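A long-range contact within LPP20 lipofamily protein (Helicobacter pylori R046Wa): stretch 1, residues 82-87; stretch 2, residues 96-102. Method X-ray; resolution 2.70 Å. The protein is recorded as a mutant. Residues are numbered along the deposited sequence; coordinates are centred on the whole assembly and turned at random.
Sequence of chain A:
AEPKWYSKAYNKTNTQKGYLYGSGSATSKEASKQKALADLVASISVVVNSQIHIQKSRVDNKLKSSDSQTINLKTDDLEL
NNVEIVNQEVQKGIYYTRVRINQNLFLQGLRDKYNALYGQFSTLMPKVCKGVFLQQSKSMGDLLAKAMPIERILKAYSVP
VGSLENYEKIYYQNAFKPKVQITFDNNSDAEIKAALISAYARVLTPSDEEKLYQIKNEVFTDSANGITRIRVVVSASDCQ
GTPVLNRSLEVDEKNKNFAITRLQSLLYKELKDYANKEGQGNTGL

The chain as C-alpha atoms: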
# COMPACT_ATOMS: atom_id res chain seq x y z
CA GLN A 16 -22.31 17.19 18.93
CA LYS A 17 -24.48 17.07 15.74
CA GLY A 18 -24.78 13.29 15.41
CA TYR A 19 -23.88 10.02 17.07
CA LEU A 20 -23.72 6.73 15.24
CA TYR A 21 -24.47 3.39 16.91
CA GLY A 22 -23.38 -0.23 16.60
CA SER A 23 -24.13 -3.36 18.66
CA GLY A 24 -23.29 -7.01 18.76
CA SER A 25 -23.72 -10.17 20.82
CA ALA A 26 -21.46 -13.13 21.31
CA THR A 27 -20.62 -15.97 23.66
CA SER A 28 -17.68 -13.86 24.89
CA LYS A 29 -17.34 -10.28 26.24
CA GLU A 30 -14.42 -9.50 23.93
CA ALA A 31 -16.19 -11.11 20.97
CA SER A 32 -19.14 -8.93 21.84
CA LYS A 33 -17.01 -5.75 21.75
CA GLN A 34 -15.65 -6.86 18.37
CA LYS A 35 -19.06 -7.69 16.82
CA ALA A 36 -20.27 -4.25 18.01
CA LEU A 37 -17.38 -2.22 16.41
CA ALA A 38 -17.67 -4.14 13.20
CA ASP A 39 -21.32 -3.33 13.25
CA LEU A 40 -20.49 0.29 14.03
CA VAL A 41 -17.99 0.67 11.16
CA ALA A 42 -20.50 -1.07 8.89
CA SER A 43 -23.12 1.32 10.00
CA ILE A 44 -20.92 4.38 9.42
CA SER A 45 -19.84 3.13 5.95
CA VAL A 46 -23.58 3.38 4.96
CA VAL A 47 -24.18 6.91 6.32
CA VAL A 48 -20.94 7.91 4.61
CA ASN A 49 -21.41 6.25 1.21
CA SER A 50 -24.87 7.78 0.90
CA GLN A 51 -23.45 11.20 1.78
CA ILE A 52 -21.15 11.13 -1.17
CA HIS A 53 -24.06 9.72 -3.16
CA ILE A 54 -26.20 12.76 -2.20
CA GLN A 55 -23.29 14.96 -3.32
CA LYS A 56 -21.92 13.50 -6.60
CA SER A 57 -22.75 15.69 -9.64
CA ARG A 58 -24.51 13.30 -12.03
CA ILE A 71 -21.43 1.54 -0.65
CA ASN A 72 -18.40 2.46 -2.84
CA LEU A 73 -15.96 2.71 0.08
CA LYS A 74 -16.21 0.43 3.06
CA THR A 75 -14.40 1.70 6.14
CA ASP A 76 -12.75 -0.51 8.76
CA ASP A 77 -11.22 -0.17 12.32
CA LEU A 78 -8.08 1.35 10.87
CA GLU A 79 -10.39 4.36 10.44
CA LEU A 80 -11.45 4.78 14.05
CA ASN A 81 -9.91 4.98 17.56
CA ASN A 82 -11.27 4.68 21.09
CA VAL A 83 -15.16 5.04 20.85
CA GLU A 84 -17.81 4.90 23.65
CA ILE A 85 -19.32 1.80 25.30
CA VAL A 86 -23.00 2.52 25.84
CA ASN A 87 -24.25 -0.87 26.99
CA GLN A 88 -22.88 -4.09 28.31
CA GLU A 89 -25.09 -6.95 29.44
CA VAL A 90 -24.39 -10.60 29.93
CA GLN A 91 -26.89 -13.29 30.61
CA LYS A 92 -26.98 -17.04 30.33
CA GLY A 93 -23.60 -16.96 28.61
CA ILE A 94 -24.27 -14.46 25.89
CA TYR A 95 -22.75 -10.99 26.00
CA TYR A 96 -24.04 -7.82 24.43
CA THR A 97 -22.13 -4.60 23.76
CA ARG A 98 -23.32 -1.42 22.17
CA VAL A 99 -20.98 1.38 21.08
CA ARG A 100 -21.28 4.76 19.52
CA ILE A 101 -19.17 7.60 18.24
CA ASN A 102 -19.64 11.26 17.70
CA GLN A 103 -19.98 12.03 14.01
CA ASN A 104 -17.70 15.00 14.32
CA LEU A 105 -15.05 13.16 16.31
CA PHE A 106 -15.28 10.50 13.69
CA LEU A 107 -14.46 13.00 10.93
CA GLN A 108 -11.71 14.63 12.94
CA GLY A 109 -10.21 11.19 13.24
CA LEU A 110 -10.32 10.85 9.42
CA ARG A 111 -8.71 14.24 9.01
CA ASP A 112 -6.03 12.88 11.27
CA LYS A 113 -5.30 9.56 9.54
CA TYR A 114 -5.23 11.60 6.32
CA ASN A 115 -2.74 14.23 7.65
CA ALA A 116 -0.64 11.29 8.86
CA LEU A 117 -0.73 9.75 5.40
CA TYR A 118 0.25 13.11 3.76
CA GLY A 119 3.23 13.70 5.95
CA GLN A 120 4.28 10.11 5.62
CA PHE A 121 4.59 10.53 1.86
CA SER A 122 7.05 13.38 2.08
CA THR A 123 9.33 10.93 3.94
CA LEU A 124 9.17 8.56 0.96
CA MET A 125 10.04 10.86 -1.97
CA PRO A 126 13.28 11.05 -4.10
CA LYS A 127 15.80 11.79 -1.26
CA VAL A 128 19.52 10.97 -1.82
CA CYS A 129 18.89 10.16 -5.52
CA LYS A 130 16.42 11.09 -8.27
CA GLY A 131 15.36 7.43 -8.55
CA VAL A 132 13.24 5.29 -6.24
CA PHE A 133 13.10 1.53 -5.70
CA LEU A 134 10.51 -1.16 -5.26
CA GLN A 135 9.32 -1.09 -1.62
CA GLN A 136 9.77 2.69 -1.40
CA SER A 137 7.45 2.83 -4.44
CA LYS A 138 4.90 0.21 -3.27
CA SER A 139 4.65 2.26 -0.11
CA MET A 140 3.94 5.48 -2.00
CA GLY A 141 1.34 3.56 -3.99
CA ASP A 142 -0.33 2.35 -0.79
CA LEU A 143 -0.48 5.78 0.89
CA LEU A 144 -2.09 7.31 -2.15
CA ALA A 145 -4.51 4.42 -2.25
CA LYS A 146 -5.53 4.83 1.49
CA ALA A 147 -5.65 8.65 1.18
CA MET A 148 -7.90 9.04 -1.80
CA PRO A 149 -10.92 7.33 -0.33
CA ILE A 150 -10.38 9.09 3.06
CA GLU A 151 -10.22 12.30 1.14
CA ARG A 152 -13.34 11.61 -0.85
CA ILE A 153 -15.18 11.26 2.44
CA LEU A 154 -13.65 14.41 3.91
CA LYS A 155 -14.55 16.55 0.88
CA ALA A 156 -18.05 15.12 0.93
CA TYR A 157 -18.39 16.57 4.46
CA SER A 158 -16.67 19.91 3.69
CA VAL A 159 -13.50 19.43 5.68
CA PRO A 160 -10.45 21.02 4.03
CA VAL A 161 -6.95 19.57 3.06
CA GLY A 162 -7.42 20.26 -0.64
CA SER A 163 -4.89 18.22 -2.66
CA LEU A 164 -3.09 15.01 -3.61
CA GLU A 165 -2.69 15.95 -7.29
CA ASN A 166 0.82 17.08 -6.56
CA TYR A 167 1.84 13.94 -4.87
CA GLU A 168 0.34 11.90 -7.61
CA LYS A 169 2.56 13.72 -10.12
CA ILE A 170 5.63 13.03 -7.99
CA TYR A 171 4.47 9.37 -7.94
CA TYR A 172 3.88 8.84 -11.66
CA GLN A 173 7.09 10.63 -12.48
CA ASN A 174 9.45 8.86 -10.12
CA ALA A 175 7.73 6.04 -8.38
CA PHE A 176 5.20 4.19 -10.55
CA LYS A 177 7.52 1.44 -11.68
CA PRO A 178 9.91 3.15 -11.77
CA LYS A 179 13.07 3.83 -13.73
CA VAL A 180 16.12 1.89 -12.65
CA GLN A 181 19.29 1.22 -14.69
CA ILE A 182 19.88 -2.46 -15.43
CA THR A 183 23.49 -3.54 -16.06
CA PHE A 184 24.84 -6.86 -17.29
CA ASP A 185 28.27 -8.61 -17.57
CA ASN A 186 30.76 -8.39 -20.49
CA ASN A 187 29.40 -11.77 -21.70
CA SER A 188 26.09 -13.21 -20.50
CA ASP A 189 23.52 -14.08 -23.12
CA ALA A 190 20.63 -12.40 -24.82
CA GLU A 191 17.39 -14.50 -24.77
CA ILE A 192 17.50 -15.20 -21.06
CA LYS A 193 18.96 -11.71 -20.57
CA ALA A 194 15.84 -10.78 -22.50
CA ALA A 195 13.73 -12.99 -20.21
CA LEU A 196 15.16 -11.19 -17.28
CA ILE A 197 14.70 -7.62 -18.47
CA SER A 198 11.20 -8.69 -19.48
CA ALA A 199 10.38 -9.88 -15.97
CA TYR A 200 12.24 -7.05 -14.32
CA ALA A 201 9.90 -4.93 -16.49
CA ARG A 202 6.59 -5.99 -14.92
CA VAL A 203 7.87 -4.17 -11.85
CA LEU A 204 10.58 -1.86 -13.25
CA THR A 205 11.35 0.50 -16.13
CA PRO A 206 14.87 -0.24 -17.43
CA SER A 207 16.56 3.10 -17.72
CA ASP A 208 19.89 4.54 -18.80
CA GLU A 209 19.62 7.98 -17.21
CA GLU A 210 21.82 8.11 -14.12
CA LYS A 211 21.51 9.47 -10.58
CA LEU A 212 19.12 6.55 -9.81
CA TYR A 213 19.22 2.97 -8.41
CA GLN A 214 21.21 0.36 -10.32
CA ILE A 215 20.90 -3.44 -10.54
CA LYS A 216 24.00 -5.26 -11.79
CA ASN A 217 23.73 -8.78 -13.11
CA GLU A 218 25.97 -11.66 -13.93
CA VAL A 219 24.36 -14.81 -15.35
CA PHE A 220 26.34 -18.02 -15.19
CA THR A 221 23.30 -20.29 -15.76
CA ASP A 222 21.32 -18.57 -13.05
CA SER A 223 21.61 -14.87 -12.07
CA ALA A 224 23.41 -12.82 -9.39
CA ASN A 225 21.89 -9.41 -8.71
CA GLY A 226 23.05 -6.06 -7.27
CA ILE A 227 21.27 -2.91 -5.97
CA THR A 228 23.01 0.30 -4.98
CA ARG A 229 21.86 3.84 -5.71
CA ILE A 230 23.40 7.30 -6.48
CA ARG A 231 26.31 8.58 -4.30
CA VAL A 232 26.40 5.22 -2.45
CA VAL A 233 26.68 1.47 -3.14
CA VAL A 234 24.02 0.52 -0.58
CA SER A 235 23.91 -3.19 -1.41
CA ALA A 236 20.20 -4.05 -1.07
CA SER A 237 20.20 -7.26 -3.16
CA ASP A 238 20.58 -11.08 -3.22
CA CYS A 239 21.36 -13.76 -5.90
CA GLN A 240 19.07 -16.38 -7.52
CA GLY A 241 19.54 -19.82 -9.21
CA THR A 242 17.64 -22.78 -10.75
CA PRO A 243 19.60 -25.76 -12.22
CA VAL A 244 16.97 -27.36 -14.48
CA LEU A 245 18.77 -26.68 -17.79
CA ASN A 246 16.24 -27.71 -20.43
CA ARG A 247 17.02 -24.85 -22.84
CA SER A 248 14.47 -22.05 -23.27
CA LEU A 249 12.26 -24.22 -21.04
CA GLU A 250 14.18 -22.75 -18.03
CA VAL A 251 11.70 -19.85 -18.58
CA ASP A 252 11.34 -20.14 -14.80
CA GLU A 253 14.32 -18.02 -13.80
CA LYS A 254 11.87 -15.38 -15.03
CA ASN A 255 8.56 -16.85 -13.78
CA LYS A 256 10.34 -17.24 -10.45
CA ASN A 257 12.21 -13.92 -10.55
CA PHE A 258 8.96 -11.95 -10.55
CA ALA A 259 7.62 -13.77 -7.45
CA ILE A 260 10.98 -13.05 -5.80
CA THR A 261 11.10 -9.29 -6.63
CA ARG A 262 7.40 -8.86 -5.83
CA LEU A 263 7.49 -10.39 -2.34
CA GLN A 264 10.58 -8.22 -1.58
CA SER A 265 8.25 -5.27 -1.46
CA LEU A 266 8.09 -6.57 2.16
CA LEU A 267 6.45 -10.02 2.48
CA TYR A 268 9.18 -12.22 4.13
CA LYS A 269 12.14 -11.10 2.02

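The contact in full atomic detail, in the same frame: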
# COMPACT_ATOMS: atom_id res chain seq x y z
N ASN A 82 -10.80 5.04 19.79
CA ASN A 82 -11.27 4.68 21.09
C ASN A 82 -12.66 5.43 21.19
O ASN A 82 -12.70 6.70 21.39
CB ASN A 82 -10.33 5.29 22.09
CG ASN A 82 -10.20 6.81 21.90
OD1 ASN A 82 -11.06 7.57 22.42
ND2 ASN A 82 -9.15 7.27 21.16
N VAL A 83 -13.76 4.63 21.02
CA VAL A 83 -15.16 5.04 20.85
C VAL A 83 -15.89 4.69 22.15
O VAL A 83 -15.37 3.90 22.93
CB VAL A 83 -15.82 4.15 19.74
CG1 VAL A 83 -14.91 3.96 18.56
CG2 VAL A 83 -16.21 2.74 20.25
N GLU A 84 -17.12 5.17 22.36
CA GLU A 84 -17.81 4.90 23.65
C GLU A 84 -18.58 3.58 23.77
O GLU A 84 -19.25 3.13 22.82
CB GLU A 84 -18.74 6.04 23.99
CG GLU A 84 -18.30 7.41 23.52
CD GLU A 84 -19.31 8.46 23.89
OE1 GLU A 84 -18.94 9.66 23.87
OE2 GLU A 84 -20.48 8.09 24.22
N ILE A 85 -18.49 2.96 24.94
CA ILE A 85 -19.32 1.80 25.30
C ILE A 85 -20.63 2.26 25.95
O ILE A 85 -20.63 2.87 27.01
CB ILE A 85 -18.59 0.86 26.27
CG1 ILE A 85 -17.24 0.39 25.70
CG2 ILE A 85 -19.46 -0.35 26.58
CD1 ILE A 85 -17.36 -0.41 24.43
N VAL A 86 -21.75 2.04 25.30
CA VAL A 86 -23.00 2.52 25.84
C VAL A 86 -23.76 1.44 26.59
O VAL A 86 -24.53 1.75 27.47
CB VAL A 86 -23.86 3.19 24.76
CG1 VAL A 86 -25.29 3.42 25.25
CG2 VAL A 86 -23.25 4.53 24.41
N ASN A 87 -23.58 0.17 26.24
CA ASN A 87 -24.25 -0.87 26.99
C ASN A 87 -23.38 -2.08 27.05
O ASN A 87 -22.64 -2.37 26.10
CB ASN A 87 -25.60 -1.25 26.36
CG ASN A 87 -26.59 -0.08 26.36
OD1 ASN A 87 -26.76 0.65 25.35
ND2 ASN A 87 -27.21 0.13 27.48
N TYR A 96 -23.55 -8.83 25.35
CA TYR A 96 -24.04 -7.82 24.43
C TYR A 96 -23.25 -6.58 24.73
O TYR A 96 -22.97 -6.26 25.90
CB TYR A 96 -25.54 -7.58 24.66
CG TYR A 96 -26.12 -6.37 23.94
CD1 TYR A 96 -26.64 -6.48 22.66
CD2 TYR A 96 -26.17 -5.12 24.56
CE1 TYR A 96 -27.19 -5.37 22.01
CE2 TYR A 96 -26.72 -4.01 23.91
CZ TYR A 96 -27.22 -4.16 22.65
OH TYR A 96 -27.74 -3.09 22.03
N THR A 97 -22.90 -5.86 23.67
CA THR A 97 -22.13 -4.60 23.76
C THR A 97 -22.76 -3.65 22.75
O THR A 97 -23.16 -4.03 21.59
CB THR A 97 -20.64 -4.82 23.43
OG1 THR A 97 -20.06 -5.77 24.34
CG2 THR A 97 -19.84 -3.56 23.57
N ARG A 98 -22.93 -2.40 23.16
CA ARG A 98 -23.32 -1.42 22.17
C ARG A 98 -22.38 -0.21 22.29
O ARG A 98 -21.98 0.15 23.38
CB ARG A 98 -24.76 -1.08 22.42
CG ARG A 98 -25.33 0.02 21.56
CD ARG A 98 -26.24 0.75 22.54
NE ARG A 98 -27.49 1.01 21.89
CZ ARG A 98 -28.42 1.79 22.38
NH1 ARG A 98 -28.31 2.34 23.58
NH2 ARG A 98 -29.50 1.95 21.65
N VAL A 99 -22.02 0.38 21.16
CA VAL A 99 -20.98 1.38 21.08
C VAL A 99 -21.50 2.45 20.20
O VAL A 99 -22.43 2.25 19.46
CB VAL A 99 -19.70 0.88 20.42
CG1 VAL A 99 -19.08 -0.22 21.23
CG2 VAL A 99 -20.01 0.29 19.07
N ARG A 100 -20.93 3.64 20.35
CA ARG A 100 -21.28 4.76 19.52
C ARG A 100 -20.10 5.68 19.37
O ARG A 100 -19.08 5.58 20.11
CB ARG A 100 -22.42 5.52 20.14
CG ARG A 100 -22.07 6.14 21.46
CD ARG A 100 -23.25 6.93 21.96
NE ARG A 100 -22.89 7.79 23.09
CZ ARG A 100 -23.67 8.77 23.55
NH1 ARG A 100 -24.86 9.01 23.02
NH2 ARG A 100 -23.28 9.51 24.55
N ILE A 101 -20.22 6.61 18.43
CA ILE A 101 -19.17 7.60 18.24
C ILE A 101 -19.77 8.81 17.68
O ILE A 101 -20.68 8.71 16.86
CB ILE A 101 -18.10 7.14 17.26
CG1 ILE A 101 -16.94 8.12 17.25
CG2 ILE A 101 -18.68 6.92 15.84
CD1 ILE A 101 -15.63 7.51 16.72
N ASN A 102 -19.27 9.94 18.16
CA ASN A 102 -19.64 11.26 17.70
C ASN A 102 -19.31 11.44 16.22
O ASN A 102 -18.21 11.21 15.79
CB ASN A 102 -18.86 12.25 18.52
CG ASN A 102 -19.22 13.66 18.18
OD1 ASN A 102 -18.73 14.23 17.20
ND2 ASN A 102 -20.09 14.25 18.98

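The two stretches pair as neighbouring antiparallel β-strands, joined by backbone hydrogen bonds around a β-bulge, with a salt bridge on one face and aliphatic packing on the other. Glu84 and Arg100 form a hydrogen-bonded pair, with Glu84 N to Arg100 O and Arg100 N to Glu84 O both 3.0 Å. Beyond the non-hydrogen-bonded pair Ile85–Val99, the register slips by one residue: Arg98 O accepts from both Val86 N (2.7 Å) and Asn87 N (3.3 Å), while Arg98 N donates to Asn87 O (3.0 Å). One carbonyl thus serves two successive amides, the extra residue being accommodated at Val86, whose psi of -28° departs from extended geometry.

The same Glu84–Arg100 pair is joined through its side chains. Glu84 OE2 lies at the edge of the guanidinium, 2.7 Å from Arg100 NE in a salt bridge, with a weaker hydrogen bond from Arg100 NH2 (3.2 Å). Val86 covers the aliphatic part of this arginine, its CG2 3.4 Å from Arg100 CD.

On the other face, Ile85 CD1 reaches Val99 CG1 (3.6 Å), and Val83 packs against both Val99 (CG2 to CB, 4.0 Å) and Ile101 (CG1 to CD1, 4.1 Å). Branched aliphatic side chains suit this face, where Val99 and Ile101 are buried; the charged pair remains partly exposed. Together the stretches bury 585 Å².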